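Post-proline cleaving enzyme (PDB 4HVT) is probably a serine peptidase of the prolyl oligopeptidase family that cuts short peptides on the carboxyl side of proline. Local coordinates at residues 352-357 against 397-402. Numbering follows the deposited sequence.
Sequences FNFIST and AIFGMS
Phe354 and Phe399 meet rim to rim, neither ring lying over the face of the other. Phe354 CZ touches Phe399 CD2 at 3.5 Å and reaches it at the edge, near the plane of the Phe399 ring, while CD2 approaches the Phe354 ring obliquely. The planes are inclined by 21° and the centroids lie 5.9 Å apart, so this is an apolar edge contact and not a stack. In the plane of the Phe354 ring, at its edge, lie the carbonyl oxygen of Phe399, 3.9 Å from Phe354 CE2, and a water molecule. That water accepts from Asn353 ND2 at 3.0 Å and gives a weak, longer bond to Phe399 O, bridging the strands beside the aromatic pair. Farther along, Met401 CG comes obliquely to the Phe354 ring, 3.8 Å from Phe354 CE1. It stands between its own backbone N and carbonyl carbon (chi1 72°). Met401 SD lies 3.7 Å from Ser356 CB, and the bend at chi3 leaves Met401 CE 4.1 Å from both Ser356 CB and Ser356 OG. The hydroxyl of Ser356 is hydrogen-bonded to Ser403, just past 397-402, which also bonds to Thr357 O.

Segments 352-357 and 398-402 belong to successive antiparallel blades of the N-terminal beta-propeller and run in roughly the same direction, at 35°. Each lies on the first strand of its sheet, as expected of neighbouring propeller blades packed through side chains. Asn353 and Phe354 both face Ala365, forming a classic beta bulge in the blade that begins with strand 350-357. In the blade of 398-402, Phe399 and Met401 rest on Ile412. The blades thus meet here through non-directional apolar packing, without backbone hydrogen bonds between the segments, and directionality comes from the partly weak water bridge and the Ser403 hydroxyl.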
ATOM      1  N   PHE A 352      -3.400  -6.001  16.013  1.00  8.72           N
ATOM      2  CA  PHE A 352      -2.011  -5.793  15.712  1.00  8.38           C
ATOM      3  C   PHE A 352      -1.726  -4.886  14.514  1.00  8.33           C
ATOM      4  O   PHE A 352      -2.396  -4.964  13.462  1.00  8.56           O
ATOM      5  CB  PHE A 352      -1.365  -7.171  15.473  1.00  8.26           C
ATOM      6  CG  PHE A 352       0.081  -7.098  15.052  1.00  7.82           C
ATOM      7  CD1 PHE A 352       1.073  -6.926  16.001  1.00  7.98           C
ATOM      8  CD2 PHE A 352       0.453  -7.228  13.721  1.00  7.52           C
ATOM      9  CE1 PHE A 352       2.433  -6.911  15.616  1.00  7.82           C
ATOM     10  CE2 PHE A 352       1.779  -7.228  13.332  1.00  7.19           C
ATOM     11  CZ  PHE A 352       2.785  -7.005  14.275  1.00  7.45           C
ATOM     12  N   ASN A 353      -0.746  -3.984  14.629  1.00  8.16           N
ATOM     13  CA  ASN A 353      -0.315  -3.195  13.518  1.00  8.09           C
ATOM     14  C   ASN A 353       1.074  -3.629  12.993  1.00  7.74           C
ATOM     15  O   ASN A 353       1.189  -4.203  11.883  1.00  7.41           O
ATOM     16  CB  ASN A 353      -0.403  -1.699  13.820  1.00  8.43           C
ATOM     17  CG  ASN A 353      -0.148  -0.820  12.611  1.00  8.61           C
ATOM     18  OD1 ASN A 353      -0.176  -1.262  11.452  1.00  9.13           O
ATOM     19  ND2 ASN A 353       0.130   0.464  12.883  1.00  8.65           N
ATOM     20  N   PHE A 354       2.109  -3.380  13.774  1.00  7.96           N
ATOM     21  CA  PHE A 354       3.450  -3.753  13.375  1.00  7.93           C
ATOM     22  C   PHE A 354       4.386  -3.938  14.556  1.00  8.20           C
ATOM     23  O   PHE A 354       4.134  -3.437  15.655  1.00  8.16           O
ATOM     24  CB  PHE A 354       4.075  -2.782  12.329  1.00  7.98           C
ATOM     25  CG  PHE A 354       4.311  -1.381  12.813  1.00  8.44           C
ATOM     26  CD1 PHE A 354       5.416  -1.102  13.617  1.00  8.77           C
ATOM     27  CD2 PHE A 354       3.450  -0.348  12.454  1.00  8.83           C
ATOM     28  CE1 PHE A 354       5.662   0.199  14.067  1.00  9.03           C
ATOM     29  CE2 PHE A 354       3.707   0.956  12.852  1.00  8.79           C
ATOM     30  CZ  PHE A 354       4.809   1.220  13.681  1.00  9.01           C
ATOM     31  N   ILE A 355       5.483  -4.646  14.270  1.00  8.40           N
ATOM     32  CA  ILE A 355       6.704  -4.668  15.125  1.00  9.20           C
ATOM     33  C   ILE A 355       7.806  -3.857  14.434  1.00  9.07           C
ATOM     34  O   ILE A 355       7.948  -3.906  13.212  1.00  9.45           O
ATOM     35  CB  ILE A 355       7.208  -6.091  15.290  1.00  9.81           C
ATOM     36  CG1 ILE A 355       6.305  -6.894  16.238  1.00 10.57           C
ATOM     37  CG2 ILE A 355       8.654  -6.217  15.766  1.00 10.25           C
ATOM     38  CD1 ILE A 355       6.551  -6.646  17.704  1.00 11.28           C
ATOM     39  N   SER A 356       8.602  -3.107  15.210  1.00  9.17           N
ATOM     40  CA  SER A 356       9.781  -2.450  14.645  1.00  9.48           C
ATOM     41  C   SER A 356      10.851  -2.564  15.726  1.00  9.57           C
ATOM     42  O   SER A 356      10.529  -2.534  16.924  1.00  9.74           O
ATOM     43  CB  SER A 356       9.497  -1.008  14.277  1.00  9.93           C
ATOM     44  OG  SER A 356      10.428  -0.490  13.342  1.00 11.09           O
ATOM     45  N   THR A 357      12.092  -2.684  15.313  1.00  9.64           N
ATOM     46  CA  THR A 357      13.131  -3.037  16.257  1.00 10.67           C
ATOM     47  C   THR A 357      14.249  -1.994  16.230  1.00 10.49           C
ATOM     48  O   THR A 357      14.570  -1.471  15.139  1.00 10.15           O
ATOM     49  CB  THR A 357      13.715  -4.432  15.845  1.00 11.61           C
ATOM     50  OG1 THR A 357      12.634  -5.397  15.829  1.00 12.59           O
ATOM     51  CG2 THR A 357      14.695  -4.895  16.825  1.00 12.63           C
ATOM     52  N   ALA A 397      -4.637   9.265  17.798  1.00 13.13           N
ATOM     53  CA  ALA A 397      -3.265   9.134  17.318  1.00 12.29           C
ATOM     54  C   ALA A 397      -3.099   8.038  16.256  1.00 11.70           C
ATOM     55  O   ALA A 397      -3.757   6.997  16.306  1.00 11.15           O
ATOM     56  CB  ALA A 397      -2.344   8.830  18.478  1.00 12.57           C
ATOM     57  N   ILE A 398      -2.269   8.349  15.257  1.00 11.05           N
ATOM     58  CA  ILE A 398      -1.799   7.417  14.268  1.00 10.67           C
ATOM     59  C   ILE A 398      -0.279   7.490  14.313  1.00 10.38           C
ATOM     60  O   ILE A 398       0.284   8.589  14.237  1.00 10.93           O
ATOM     61  CB  ILE A 398      -2.298   7.866  12.865  1.00 10.74           C
ATOM     62  CG1 ILE A 398      -3.814   7.974  12.868  1.00 11.17           C
ATOM     63  CG2 ILE A 398      -1.730   6.991  11.762  1.00 10.50           C
ATOM     64  CD1 ILE A 398      -4.546   6.674  13.052  1.00 11.22           C
ATOM     65  N   PHE A 399       0.342   6.320  14.429  1.00  9.75           N
ATOM     66  CA  PHE A 399       1.755   6.089  14.711  1.00  9.55           C
ATOM     67  C   PHE A 399       2.478   5.423  13.565  1.00  9.50           C
ATOM     68  O   PHE A 399       1.984   4.476  12.962  1.00  9.26           O
ATOM     69  CB  PHE A 399       1.876   5.228  15.960  1.00  9.32           C
ATOM     70  CG  PHE A 399       3.286   4.929  16.402  1.00  9.08           C
ATOM     71  CD1 PHE A 399       3.947   5.766  17.277  1.00  9.30           C
ATOM     72  CD2 PHE A 399       3.907   3.743  16.006  1.00  8.72           C
ATOM     73  CE1 PHE A 399       5.255   5.462  17.718  1.00  9.25           C
ATOM     74  CE2 PHE A 399       5.169   3.413  16.452  1.00  8.78           C
ATOM     75  CZ  PHE A 399       5.863   4.277  17.299  1.00  8.97           C
ATOM     76  N   GLY A 400       3.689   5.904  13.289  1.00  9.63           N
ATOM     77  CA  GLY A 400       4.565   5.259  12.357  1.00  9.52           C
ATOM     78  C   GLY A 400       5.991   5.413  12.781  1.00  9.73           C
ATOM     79  O   GLY A 400       6.323   6.283  13.639  1.00  9.95           O
ATOM     80  N   MET A 401       6.847   4.566  12.219  1.00  9.88           N
ATOM     81  CA  MET A 401       8.273   4.712  12.546  1.00 10.18           C
ATOM     82  C   MET A 401       9.170   3.989  11.542  1.00 10.06           C
ATOM     83  O   MET A 401       8.714   3.117  10.841  1.00 10.42           O
ATOM     84  CB  MET A 401       8.581   4.247  13.970  1.00 10.63           C
ATOM     85  CG  MET A 401       8.524   2.730  14.186  1.00 10.46           C
ATOM     86  SD  MET A 401       8.782   2.284  15.922  1.00 11.29           S
ATOM     87  CE  MET A 401      10.470   2.443  16.193  1.00 11.10           C
ATOM     88  N   SER A 402      10.439   4.409  11.541  1.00 10.98           N
ATOM     89  CA  SER A 402      11.507   3.718  10.792  1.00 11.22           C
ATOM     90  C   SER A 402      12.600   3.388  11.802  1.00 11.13           C
ATOM     91  O   SER A 402      12.931   4.201  12.657  1.00 11.63           O
ATOM     92  CB  SER A 402      12.079   4.590   9.676  1.00 11.75           C
ATOM     93  OG  SER A 402      12.625   5.820  10.092  1.00 14.10           O
TER
HETATM   94  O   HOH W   1       0.830   2.354  10.677  1.00 21.39           O